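Local coordinates for thiosulfate sulfurtransferase RDL2, mitochondrial (Saccharomyces cerevisiae, PDB 6K6R), which catalyses the transfer of sulfane sulfur from thiosulfate to cyanide, yielding thiocyanate and sulfite, in the mitochondrion, at residues Pro77-Leu80 against Glu86-Lys89. Residues are numbered along the deposited sequence; the frame is centred on the assembly and turned at random.
Sequences PGAL and EFHK
A small, buried contact of an aromatic ring edge with a peptide carbonyl, with two looser methyl contacts, is made where Phe87 of helix 84-91 meets Ala79 and Leu80, which lie in a 3-10 segment of the loop that leads from strand 69-70 into that same helix. No hydrogen bond links 77-80 to 86-89. Phe87 carries its side of the contact alone: its CB points toward the loop, and CG stands anti to the backbone N (chi1 -168°), which sends the ring out from the helix toward the loop; the second torsion (chi2 -79°) turns its CD2/CE2 edge to the peptide between Ala79 and Leu80. Ala79 O lies 3.2 Å from Phe87 CD2 and 3.3 Å from Phe87 CE2, near the ring plane, so the carbonyl oxygen faces C-H groups at the rim and not the pi face. Methyl groups add to the packing: Ala79 CB comes within 4.3 Å of Phe87 CE2, and Leu80 CD2 approaches the same CE2 to 4.2 Å, although the CB of Leu80 points away from the helix. Beyond the two segments Phe87 also touches Ile71, Lys95 and the ring of Phe91, while Leu80 packs on Ala119 of helix 111-121 and its carbonyl accepts a hydrogen bond from Lys95 NZ. An alanine in place of Phe87 would probably open a gap beside the Ala79-Leu80 peptide and leave Ala79 O without the ring edge it rests against. The arrangement is plain structural packing within the alpha/beta rhodanese fold, in the connection that follows the edge strand 69-70 of the parallel sheet.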
loop_
_atom_site.group_PDB
_atom_site.type_symbol
_atom_site.label_atom_id
_atom_site.label_comp_id
_atom_site.label_asym_id
_atom_site.label_seq_id
_atom_site.Cartn_x
_atom_site.Cartn_y
_atom_site.Cartn_z
ATOM N N PRO A 77 -0.595 10.529 -8.030
ATOM C CA PRO A 77 0.009 9.369 -8.706
ATOM C C PRO A 77 1.523 9.441 -8.798
ATOM O O PRO A 77 2.169 8.390 -8.883
ATOM C CB PRO A 77 -0.638 9.394 -10.097
ATOM C CG PRO A 77 -1.038 10.816 -10.299
ATOM C CD PRO A 77 -1.401 11.352 -8.946
ATOM N N GLY A 78 2.111 10.634 -8.779
ATOM C CA GLY A 78 3.555 10.761 -8.795
ATOM C C GLY A 78 4.155 10.876 -7.408
ATOM O O GLY A 78 5.271 11.378 -7.248
ATOM N N ALA A 79 3.422 10.400 -6.396
ATOM C CA ALA A 79 3.873 10.535 -5.014
ATOM C C ALA A 79 5.204 9.827 -4.788
ATOM O O ALA A 79 6.146 10.410 -4.240
ATOM C CB ALA A 79 2.809 9.991 -4.063
ATOM N N LEU A 80 5.301 8.564 -5.206
ATOM C CA LEU A 80 6.523 7.795 -4.993
ATOM C C LEU A 80 7.690 8.282 -5.843
ATOM O O LEU A 80 8.780 7.709 -5.748
ATOM C CB LEU A 80 6.261 6.313 -5.258
ATOM C CG LEU A 80 5.527 5.591 -4.126
ATOM C CD1 LEU A 80 5.091 4.203 -4.555
ATOM C CD2 LEU A 80 6.398 5.525 -2.880
ATOM N N GLU A 86 10.266 16.569 0.504
ATOM C CA GLU A 86 8.913 16.984 0.156
ATOM C C GLU A 86 7.916 15.846 0.340
ATOM O O GLU A 86 6.750 16.095 0.661
ATOM C CB GLU A 86 8.866 17.511 -1.281
ATOM C CG GLU A 86 7.670 18.423 -1.543
ATOM C CD GLU A 86 7.280 18.489 -3.008
ATOM O OE1 GLU A 86 6.067 18.599 -3.301
ATOM O OE2 GLU A 86 8.183 18.440 -3.869
ATOM N N PHE A 87 8.349 14.598 0.139
ATOM C CA PHE A 87 7.477 13.467 0.443
ATOM C C PHE A 87 7.087 13.467 1.914
ATOM O O PHE A 87 5.917 13.260 2.255
ATOM C CB PHE A 87 8.163 12.151 0.070
ATOM C CG PHE A 87 7.246 10.953 0.088
ATOM C CD1 PHE A 87 6.903 10.338 1.283
ATOM C CD2 PHE A 87 6.734 10.436 -1.092
ATOM C CE1 PHE A 87 6.067 9.239 1.302
ATOM C CE2 PHE A 87 5.895 9.335 -1.079
ATOM C CZ PHE A 87 5.563 8.737 0.120
ATOM N N HIS A 88 8.057 13.703 2.801
ATOM C CA HIS A 88 7.760 13.734 4.228
ATOM C C HIS A 88 6.898 14.933 4.597
ATOM O O HIS A 88 6.090 14.847 5.526
ATOM C CB HIS A 88 9.055 13.748 5.037
ATOM C CG HIS A 88 8.860 13.427 6.486
ATOM N ND1 HIS A 88 8.300 14.318 7.377
ATOM C CD2 HIS A 88 9.138 12.309 7.198
ATOM C CE1 HIS A 88 8.247 13.764 8.576
ATOM N NE2 HIS A 88 8.750 12.546 8.493
ATOM N N LYS A 89 7.052 16.053 3.891
ATOM C CA LYS A 89 6.234 17.220 4.195
ATOM C C LYS A 89 4.807 17.042 3.691
ATOM O O LYS A 89 3.853 17.495 4.333
ATOM C CB LYS A 89 6.866 18.475 3.593
ATOM C CG LYS A 89 8.072 19.010 4.363
ATOM C CD LYS A 89 7.903 18.862 5.872
ATOM C CE LYS A 89 8.917 17.889 6.460
ATOM N NZ LYS A 89 8.680 17.661 7.913
#